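Local coordinates for protein tyrosinase (Aspergillus oryzae, PDB 3W6Q) that probably catalyses, as a dicopper oxidase of the tyrosinase family, the oxygen-dependent oxidation of phenols to ortho-quinones, at residues F467-Y472 with E588-D593; I492-V497 with P561-V566; A583-E588 with Y603-D608. All coordinates share one frame; numbering follows the deposited sequence. Where two conformers were deposited one is given.

Contact 1 of 3, residues F467-Y472 with E588-D593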
loop_
_atom_site.group_PDB
_atom_site.type_symbol
_atom_site.label_atom_id
_atom_site.label_comp_id
_atom_site.label_asym_id
_atom_site.label_seq_id
_atom_site.Cartn_x
_atom_site.Cartn_y
_atom_site.Cartn_z
ATOM N N PHE A 467 22.595 3.020 29.856
ATOM C CA PHE A 467 23.812 3.736 29.484
ATOM C C PHE A 467 24.096 4.886 30.433
ATOM O O PHE A 467 23.279 5.190 31.298
ATOM C CB PHE A 467 23.707 4.215 28.042
ATOM C CG PHE A 467 23.267 3.140 27.101
ATOM C CD1 PHE A 467 24.082 2.047 26.856
ATOM C CD2 PHE A 467 22.029 3.199 26.488
ATOM C CE1 PHE A 467 23.679 1.037 26.003
ATOM C CE2 PHE A 467 21.618 2.194 25.624
ATOM C CZ PHE A 467 22.446 1.108 25.386
ATOM N N GLY A 468 25.255 5.520 30.271
ATOM C CA GLY A 468 25.723 6.499 31.237
ATOM C C GLY A 468 24.837 7.720 31.347
ATOM O O GLY A 468 24.137 8.083 30.394
ATOM N N GLU A 469 24.869 8.366 32.510
ATOM C CA GLU A 469 24.002 9.516 32.754
ATOM C C GLU A 469 24.512 10.794 32.100
ATOM O O GLU A 469 25.077 11.668 32.755
ATOM C CB GLU A 469 23.783 9.733 34.249
ATOM C CG GLU A 469 22.803 8.758 34.852
ATOM C CD GLU A 469 22.399 9.141 36.257
ATOM O OE1 GLU A 469 23.056 10.028 36.849
ATOM O OE2 GLU A 469 21.418 8.554 36.764
ATOM N N GLU A 470 24.316 10.889 30.793
ATOM C CA GLU A 470 24.622 12.110 30.078
ATOM C C GLU A 470 23.632 12.205 28.939
ATOM O O GLU A 470 23.073 11.194 28.529
ATOM C CB GLU A 470 26.073 12.118 29.579
ATOM C CG GLU A 470 26.521 10.869 28.815
ATOM C CD GLU A 470 28.047 10.799 28.630
ATOM O OE1 GLU A 470 28.779 11.258 29.532
ATOM O OE2 GLU A 470 28.514 10.291 27.584
ATOM N N ASP A 471 23.390 13.416 28.449
ATOM C CA ASP A 471 22.463 13.599 27.346
ATOM C C ASP A 471 23.190 14.274 26.196
ATOM O O ASP A 471 24.078 15.093 26.424
ATOM C CB ASP A 471 21.251 14.435 27.768
ATOM C CG ASP A 471 20.145 14.432 26.714
ATOM O OD1 ASP A 471 19.859 13.350 26.155
ATOM O OD2 ASP A 471 19.574 15.508 26.433
ATOM N N TYR A 472 22.822 13.908 24.972
ATOM C CA TYR A 472 23.343 14.566 23.779
ATOM C C TYR A 472 22.169 14.972 22.916
ATOM O O TYR A 472 21.204 14.218 22.786
ATOM C CB TYR A 472 24.253 13.641 22.959
ATOM C CG TYR A 472 25.565 13.257 23.616
ATOM C CD1 TYR A 472 25.616 12.242 24.565
ATOM C CD2 TYR A 472 26.756 13.878 23.257
ATOM C CE1 TYR A 472 26.821 11.871 25.161
ATOM C CE2 TYR A 472 27.959 13.516 23.847
ATOM C CZ TYR A 472 27.983 12.510 24.798
ATOM O OH TYR A 472 29.173 12.136 25.390
ATOM N N GLU A 588 25.690 16.730 31.452
ATOM C CA GLU A 588 25.660 15.680 32.458
ATOM C C GLU A 588 24.218 15.453 32.892
ATOM O O GLU A 588 23.426 16.393 32.960
ATOM C CB GLU A 588 26.511 16.057 33.680
ATOM C CG GLU A 588 28.016 16.017 33.450
ATOM C CD GLU A 588 28.512 17.161 32.576
ATOM O OE1 GLU A 588 27.869 18.237 32.570
ATOM O OE2 GLU A 588 29.536 16.979 31.884
ATOM N N GLY A 589 23.882 14.205 33.194
ATOM C CA GLY A 589 22.549 13.871 33.655
ATOM C C GLY A 589 21.630 13.545 32.494
ATOM O O GLY A 589 21.876 13.958 31.359
ATOM N N THR A 590 20.575 12.790 32.781
ATOM C CA THR A 590 19.570 12.456 31.779
ATOM C C THR A 590 18.588 13.607 31.696
ATOM O O THR A 590 18.386 14.323 32.677
ATOM C CB THR A 590 18.785 11.204 32.181
ATOM O OG1 THR A 590 17.975 11.506 33.326
ATOM C CG2 THR A 590 19.737 10.059 32.520
ATOM N N PHE A 591 17.955 13.781 30.539
ATOM C CA PHE A 591 17.050 14.913 30.370
ATOM C C PHE A 591 15.788 14.764 31.206
ATOM O O PHE A 591 15.204 15.760 31.629
ATOM C CB PHE A 591 16.705 15.161 28.892
ATOM C CG PHE A 591 15.709 14.186 28.314
ATOM C CD1 PHE A 591 14.334 14.382 28.481
ATOM C CD2 PHE A 591 16.142 13.093 27.574
ATOM C CE1 PHE A 591 13.405 13.487 27.936
ATOM C CE2 PHE A 591 15.216 12.194 27.004
ATOM C CZ PHE A 591 13.851 12.389 27.198
ATOM N N TYR A 592 15.361 13.524 31.440
ATOM C CA TYR A 592 14.090 13.304 32.137
ATOM C C TYR A 592 14.227 13.409 33.649
ATOM O O TYR A 592 13.237 13.579 34.360
ATOM C CB TYR A 592 13.441 11.975 31.732
ATOM C CG TYR A 592 14.388 10.799 31.697
ATOM C CD1 TYR A 592 14.692 10.091 32.856
ATOM C CD2 TYR A 592 14.967 10.383 30.502
ATOM C CE1 TYR A 592 15.555 9.012 32.828
ATOM C CE2 TYR A 592 15.840 9.301 30.466
ATOM C CZ TYR A 592 16.127 8.623 31.630
ATOM O OH TYR A 592 16.982 7.546 31.605
ATOM N N ASP A 593 15.455 13.320 34.145
ATOM C CA ASP A 593 15.684 13.506 35.575
ATOM C C ASP A 593 16.008 14.960 35.915
ATOM O O ASP A 593 16.014 15.340 37.081
ATOM C CB ASP A 593 16.769 12.556 36.082
ATOM C CG ASP A 593 16.308 11.111 36.089
ATOM O OD1 ASP A 593 15.149 10.862 36.492
ATOM O OD2 ASP A 593 17.092 10.229 35.681
HETATM O O HOH W 1 19.280 11.923 28.553
#

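Contact 2 of 3, residues I492-V497 with P561-V566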
loop_
_atom_site.group_PDB
_atom_site.type_symbol
_atom_site.label_atom_id
_atom_site.label_comp_id
_atom_site.label_asym_id
_atom_site.label_seq_id
_atom_site.Cartn_x
_atom_site.Cartn_y
_atom_site.Cartn_z
ATOM N N ILE A 492 20.713 13.615 9.167
ATOM C CA ILE A 492 21.958 13.659 9.931
ATOM C C ILE A 492 22.512 12.253 10.137
ATOM O O ILE A 492 21.758 11.320 10.422
ATOM C CB ILE A 492 21.757 14.286 11.325
ATOM C CG1 ILE A 492 20.951 15.579 11.241
ATOM C CG2 ILE A 492 23.122 14.529 12.005
ATOM C CD1 ILE A 492 21.670 16.683 10.562
ATOM N N PHE A 493 23.833 12.123 10.013
ATOM C CA PHE A 493 24.537 10.848 10.124
ATOM C C PHE A 493 25.737 10.984 11.070
ATOM O O PHE A 493 26.307 12.070 11.186
ATOM C CB PHE A 493 25.032 10.399 8.735
ATOM C CG PHE A 493 23.939 10.322 7.693
ATOM C CD1 PHE A 493 23.504 11.464 7.028
ATOM C CD2 PHE A 493 23.354 9.108 7.377
ATOM C CE1 PHE A 493 22.485 11.385 6.075
ATOM C CE2 PHE A 493 22.340 9.024 6.428
ATOM C CZ PHE A 493 21.909 10.165 5.781
ATOM N N PHE A 494 26.104 9.887 11.739
ATOM C CA PHE A 494 27.362 9.803 12.498
ATOM C C PHE A 494 28.212 8.711 11.847
ATOM O O PHE A 494 27.877 7.530 11.943
ATOM C CB PHE A 494 27.120 9.414 13.966
ATOM C CG PHE A 494 26.399 10.456 14.781
ATOM C CD1 PHE A 494 26.349 11.782 14.373
ATOM C CD2 PHE A 494 25.777 10.103 15.973
ATOM C CE1 PHE A 494 25.687 12.734 15.137
ATOM C CE2 PHE A 494 25.120 11.048 16.743
ATOM C CZ PHE A 494 25.074 12.367 16.324
ATOM N N GLY A 495 29.289 9.096 11.172
ATOM C CA GLY A 495 30.112 8.132 10.456
ATOM C C GLY A 495 29.964 8.317 8.958
ATOM O O GLY A 495 29.306 9.263 8.515
ATOM N N ASP A 496 30.559 7.421 8.173
ATOM C CA ASP A 496 30.536 7.558 6.718
ATOM C C ASP A 496 29.115 7.486 6.179
ATOM O O ASP A 496 28.319 6.660 6.615
ATOM C CB ASP A 496 31.375 6.477 6.040
ATOM C CG ASP A 496 32.821 6.511 6.463
ATOM O OD1 ASP A 496 33.273 7.565 6.962
ATOM O OD2 ASP A 496 33.502 5.479 6.288
ATOM N N VAL A 497 28.818 8.354 5.221
ATOM C CA VAL A 497 27.528 8.351 4.543
ATOM C C VAL A 497 27.597 7.532 3.254
ATOM O O VAL A 497 28.535 7.668 2.464
ATOM C CB VAL A 497 27.075 9.784 4.236
ATOM C CG1 VAL A 497 25.729 9.783 3.518
ATOM C CG2 VAL A 497 27.007 10.585 5.530
ATOM N N PRO A 561 31.285 11.874 17.612
ATOM C CA PRO A 561 31.129 11.949 16.151
ATOM C C PRO A 561 31.001 13.379 15.623
ATOM O O PRO A 561 30.471 14.251 16.310
ATOM C CB PRO A 561 29.824 11.183 15.898
ATOM C CG PRO A 561 29.055 11.339 17.175
ATOM C CD PRO A 561 30.087 11.338 18.277
ATOM N N THR A 562 31.502 13.614 14.415
ATOM C CA THR A 562 31.151 14.820 13.679
ATOM C C THR A 562 29.822 14.546 12.996
ATOM O O THR A 562 29.724 13.605 12.210
ATOM C CB THR A 562 32.160 15.131 12.564
ATOM O OG1 THR A 562 33.452 15.371 13.126
ATOM C CG2 THR A 562 31.712 16.362 11.780
ATOM N N PRO A 563 28.794 15.353 13.298
ATOM C CA PRO A 563 27.508 15.173 12.612
ATOM C C PRO A 563 27.666 15.489 11.131
ATOM O O PRO A 563 28.197 16.536 10.775
ATOM C CB PRO A 563 26.596 16.217 13.271
ATOM C CG PRO A 563 27.280 16.576 14.571
ATOM C CD PRO A 563 28.755 16.448 14.283
ATOM N N ARG A 564 27.253 14.566 10.276
ATOM C CA ARG A 564 27.298 14.813 8.846
ATOM C C ARG A 564 25.867 14.953 8.353
ATOM O O ARG A 564 24.977 14.237 8.804
ATOM C CB ARG A 564 28.045 13.686 8.132
ATOM C CG ARG A 564 29.444 13.470 8.701
ATOM C CD ARG A 564 30.256 12.446 7.932
ATOM N NE ARG A 564 31.528 12.206 8.612
ATOM C CZ ARG A 564 32.619 12.949 8.450
ATOM N NH1 ARG A 564 32.607 13.978 7.611
ATOM N NH2 ARG A 564 33.725 12.660 9.126
ATOM N N TYR A 565 25.641 15.911 7.458
ATOM C CA TYR A 565 24.289 16.143 6.954
ATOM C C TYR A 565 24.197 16.128 5.438
ATOM O O TYR A 565 25.164 16.433 4.735
ATOM C CB TYR A 565 23.686 17.441 7.512
ATOM C CG TYR A 565 24.424 18.696 7.119
ATOM C CD1 TYR A 565 24.140 19.346 5.922
ATOM C CD2 TYR A 565 25.395 19.244 7.948
ATOM C CE1 TYR A 565 24.819 20.502 5.554
ATOM C CE2 TYR A 565 26.074 20.397 7.590
ATOM C CZ TYR A 565 25.778 21.022 6.387
ATOM O OH TYR A 565 26.448 22.176 6.017
ATOM N N VAL A 566 23.026 15.749 4.948
ATOM C CA VAL A 566 22.707 15.835 3.534
ATOM C C VAL A 566 21.334 16.486 3.430
ATOM O O VAL A 566 20.431 16.165 4.200
ATOM C CB VAL A 566 22.691 14.436 2.856
ATOM C CG1 VAL A 566 22.310 14.542 1.370
ATOM C CG2 VAL A 566 24.032 13.750 2.997
HETATM O O HOH W 2 30.737 11.487 11.466
#

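Contact 3 of 3, residues A583-E588 with Y603-D608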
loop_
_atom_site.group_PDB
_atom_site.type_symbol
_atom_site.label_atom_id
_atom_site.label_comp_id
_atom_site.label_asym_id
_atom_site.label_seq_id
_atom_site.Cartn_x
_atom_site.Cartn_y
_atom_site.Cartn_z
ATOM N N ALA A 583 24.892 21.171 14.899
ATOM C CA ALA A 583 25.881 20.977 15.958
ATOM C C ALA A 583 25.407 19.950 16.989
ATOM O O ALA A 583 24.214 19.707 17.144
ATOM C CB ALA A 583 26.245 22.305 16.629
ATOM N N LEU A 584 26.367 19.340 17.672
ATOM C CA LEU A 584 26.084 18.354 18.692
ATOM C C LEU A 584 26.379 18.979 20.047
ATOM O O LEU A 584 27.399 19.658 20.220
ATOM C CB LEU A 584 26.947 17.112 18.469
ATOM C CG LEU A 584 26.788 15.939 19.438
ATOM C CD1 LEU A 584 25.382 15.332 19.342
ATOM C CD2 LEU A 584 27.861 14.897 19.138
ATOM N N HIS A 585 25.479 18.767 21.001
ATOM C CA HIS A 585 25.621 19.356 22.329
ATOM C C HIS A 585 25.440 18.300 23.409
ATOM O O HIS A 585 24.668 17.357 23.236
ATOM C CB HIS A 585 24.585 20.454 22.539
ATOM C CG HIS A 585 24.527 21.453 21.426
ATOM N ND1 HIS A 585 25.177 22.667 21.482
ATOM C CD2 HIS A 585 23.895 21.417 20.230
ATOM C CE1 HIS A 585 24.943 23.339 20.369
ATOM N NE2 HIS A 585 24.166 22.605 19.592
ATOM N N LYS A 586 26.125 18.486 24.535
ATOM C CA LYS A 586 26.141 17.488 25.596
ATOM C C LYS A 586 25.883 18.117 26.966
ATOM O O LYS A 586 26.232 19.273 27.199
ATOM C CB LYS A 586 27.500 16.768 25.593
ATOM C CG LYS A 586 27.747 15.869 26.789
ATOM C CD LYS A 586 29.127 15.221 26.762
ATOM C CE LYS A 586 29.282 14.266 27.935
ATOM N NZ LYS A 586 30.555 13.493 27.858
ATOM N N THR A 587 25.252 17.364 27.864
ATOM C CA THR A 587 25.255 17.719 29.280
ATOM C C THR A 587 25.357 16.494 30.183
ATOM O O THR A 587 25.145 15.368 29.742
ATOM C CB THR A 587 24.011 18.520 29.702
ATOM O OG1 THR A 587 24.224 19.050 31.018
ATOM C CG2 THR A 587 22.765 17.627 29.719
ATOM N N GLU A 588 25.690 16.730 31.452
ATOM C CA GLU A 588 25.660 15.680 32.458
ATOM C C GLU A 588 24.218 15.453 32.892
ATOM O O GLU A 588 23.426 16.393 32.960
ATOM C CB GLU A 588 26.511 16.057 33.680
ATOM C CG GLU A 588 28.016 16.017 33.450
ATOM C CD GLU A 588 28.512 17.161 32.576
ATOM O OE1 GLU A 588 27.869 18.237 32.570
ATOM O OE2 GLU A 588 29.536 16.979 31.884
ATOM N N TYR A 603 23.849 22.877 28.311
ATOM C CA TYR A 603 24.472 22.038 27.299
ATOM C C TYR A 603 25.695 22.725 26.710
ATOM O O TYR A 603 25.706 23.938 26.506
ATOM C CB TYR A 603 23.470 21.687 26.197
ATOM C CG TYR A 603 22.484 20.607 26.585
ATOM C CD1 TYR A 603 21.463 20.864 27.490
ATOM C CD2 TYR A 603 22.573 19.330 26.042
ATOM C CE1 TYR A 603 20.559 19.879 27.850
ATOM C CE2 TYR A 603 21.669 18.339 26.393
ATOM C CZ TYR A 603 20.665 18.620 27.292
ATOM O OH TYR A 603 19.772 17.639 27.656
ATOM N N ARG A 604 26.733 21.940 26.453
ATOM C CA ARG A 604 27.934 22.473 25.828
ATOM C C ARG A 604 28.108 21.895 24.430
ATOM O O ARG A 604 27.855 20.712 24.195
ATOM C CB ARG A 604 29.172 22.219 26.695
ATOM C CG ARG A 604 29.465 20.755 26.994
ATOM C CD ARG A 604 30.557 20.617 28.070
ATOM N NE ARG A 604 30.952 19.224 28.255
ATOM C CZ ARG A 604 30.445 18.420 29.183
ATOM N NH1 ARG A 604 29.534 18.874 30.034
ATOM N NH2 ARG A 604 30.859 17.165 29.271
ATOM N N ARG A 605 28.517 22.752 23.496
ATOM C CA ARG A 605 28.714 22.345 22.100
ATOM C C ARG A 605 29.944 21.452 22.019
ATOM O O ARG A 605 31.013 21.848 22.453
ATOM C CB ARG A 605 28.902 23.576 21.204
ATOM C CG ARG A 605 28.963 23.253 19.702
ATOM C CD ARG A 605 29.349 24.479 18.870
ATOM N NE ARG A 605 28.281 25.477 18.835
ATOM C CZ ARG A 605 27.571 25.781 17.751
ATOM N NH1 ARG A 605 27.826 25.176 16.596
ATOM N NH2 ARG A 605 26.611 26.697 17.815
ATOM N N VAL A 606 29.802 20.243 21.490
ATOM C CA VAL A 606 30.946 19.336 21.457
ATOM C C VAL A 606 31.402 18.956 20.048
ATOM O O VAL A 606 32.483 18.401 19.880
ATOM C CB VAL A 606 30.702 18.060 22.282
ATOM C CG1 VAL A 606 30.675 18.390 23.792
ATOM C CG2 VAL A 606 29.433 17.359 21.815
ATOM N N ALA A 607 30.579 19.248 19.044
ATOM C CA ALA A 607 30.982 19.034 17.656
ATOM C C ALA A 607 30.149 19.876 16.704
ATOM O O ALA A 607 28.977 20.159 16.970
ATOM C CB ALA A 607 30.891 17.552 17.275
ATOM N N ASP A 608 30.773 20.273 15.601
ATOM C CA ASP A 608 30.113 21.031 14.550
ATOM C C ASP A 608 29.903 20.140 13.336
ATOM O O ASP A 608 30.758 19.318 13.004
ATOM C CB ASP A 608 30.952 22.250 14.164
ATOM C CG ASP A 608 31.021 23.277 15.273
ATOM O OD1 ASP A 608 29.983 23.918 15.551
ATOM O OD2 ASP A 608 32.107 23.439 15.866
HETATM O O HOH W 3 25.447 24.316 23.674
#

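Contact 1 of 3, residues F467-Y472 with E588-D593
D471 OD1 is gripped by a water and by R289, and the water ties it to the backbone of F591. The water donates to D471 OD1 at 2.8 Å and accepts from F591 N at 3.0 Å, while the guanidinium of R289 adds a salt bridge to the same oxygen. The other carboxylate oxygen is taken by the hydroxyl of Y603, so both oxygens of this buried group are satisfied. CG of D471 stands anti to the backbone N (chi1 -170°), which carries the carboxylate to F591: OD2 lies 3.8 Å from F591 CB, and OD1 sits at the ring edge, 4.0 Å from F591 CD2. The carboxylate and ring planes are 48° apart, so the two flat groups meet obliquely without stacking.

The direct polar bond between segments 467-472 and 588-593 is G589 N to E469 O, 2.8 Å and bent to 152°, with the donor well above the carbonyl plane. Beside it, E470 and E588 form an antiparallel non-hydrogen-bonded pair, CA to CA 4.4 Å. D471 N makes too poor an angle with G589 O for a bond and serves instead in the regular pairing with T587; past E588 the chain leaves that pairing, held by the bond from G589 N. The positive phi of G589 would jam a CB against the preceding carbonyl, so the turn away from the strand calls for glycine. Next comes an ST motif: T590 OG1 accepts from D593 N and donates to D593 OD2 at 2.8 Å, while its CG2 touches E469 CG.

Here strand 470-478 begins beside the end of strand 580-588. F591 packs on helix 282-292, meeting F288, and on T460 of helix 448-464; helix 546-555 adjoins E470 and Y472.

Contact 2 of 3, residues I492-V497 with P561-V566
Segments 492-497 and 561-566 pair two neighbouring antiparallel strands, 488-494 and 563-568, in the mixed sheet of the tyrosinase C-terminal domain, and the contact is mostly buried. The register rests on F493 and R564, a hydrogen-bonded pair: F493 N donates to R564 O at 2.7 Å, and R564 N returns to F493 O at 2.8 Å, almost straight at 178°. Both donors lie in the carbonyl planes of their acceptors. I492 and Y565 form the adjoining non-hydrogen-bonded pair, CA to CA 4.5 Å.

On the face that carries I492, P563 and Y565, I492 CD1 reaches Y565 CB at 3.7 Å and its CG2 lies alongside the ring of P563. F494 has CG beside the backbone N and anti to the carbonyl carbon (chi1 -67°), which sets its ring against P561. P561 CG stands over the ring centre, 3.7 Å from the F494 centroid and 13° off the normal, a CH-pi contact; P563 CA meets the edge of the same ring. A548, V549 and Y552 of helix 546-555 also touch F494.

Across the sheet, F493 CE1 meets V566 CG2 at 4.2 Å. The chain turns back after G495, whose positive phi would drive a CB into the preceding carbonyl, bringing V497 CG1 over one face of the F493 ring. The extended chain of R564, tentative because two conformers were deposited, lays CD 3.4 Å from G495 O.

The chemistry implies two modes of joining: direct backbone bonds at F493 and R564, then P561 against the face of F494 and, at the next bonding position, a water in place of a direct bond. It accepts from G495 N at 2.8 Å and weakly from R564 NE, and donates to T562 O.

Contact 3 of 3, residues A583-E588 with Y603-D608
A classic beta bulge interrupts the antiparallel pairing of strands 580-588 and 604-611, with V606 and A607 both facing L584. L584 N donates to A607 O at 2.8 Å, whereas L584 O takes two donors: V606 N at 2.8 Å and, weakly, A607 N at 3.4 Å. V606 carries the irregularity in its psi of -13°, far from a strand value, and the register moves by one residue between L584 and H585. Beyond the bulge, regular pairing resumes: K586 N to R604 O and R604 N to K586 O are each 2.8 Å.

The extra residue is used in packing. V606 CG2 leans on L584 CG and its CG1 on K586 CB, while A607 CB meets L584 CB on the face that also touches P563 of the next strand. On the H585 face, one face of the R605 guanidinium receives H585 CE1, the two planes being steeply inclined. A water joins H585 ND1 to Y603 O, and H585 NE2 is bonded to S475 of strand 470-478.

At the strand end, T587 CG2 sits over the Y603 ring, 3.6 Å from the centroid and 22° off the normal, a CH-pi contact shifted toward the rim. R604, deposited in two conformers, makes in this one an end-on salt bridge to E588, its details tentative: NH1 and NH2 both meet OE2, on its syn side. Carboxylate and guanidinium are nearly coplanar. The extended chain of K586 runs alongside R604 and ends at the hydroxyl of Y472.

Back past the bulge, the bent chain of R605 lays NH1 against A583 CB and closes a salt bridge to D608 OD1 within its own strand, at 2.7 Å.

Contact 3 is the middle piece of one sheet. Contact 1 shares E588 with it, their centres 13 Å apart, and is stitched to it by D471 N to T587 O (2.9 Å) and by the 2.5 Å separation of Y603 OH and D471 OD2, probably a hydrogen bond. Contact 2, centred 15 Å from contact 3, meets it by packing alone, closest at T562 CG2 to D608 O, 3.3 Å. Contacts 1 and 2 do not touch, nearest atoms about 6 Å apart. All three centres lie 27 to 29 Å from the chain centre and on one side of it; H71, H98 and H107, probably copper ligands as in related tyrosinases, belong to none of them.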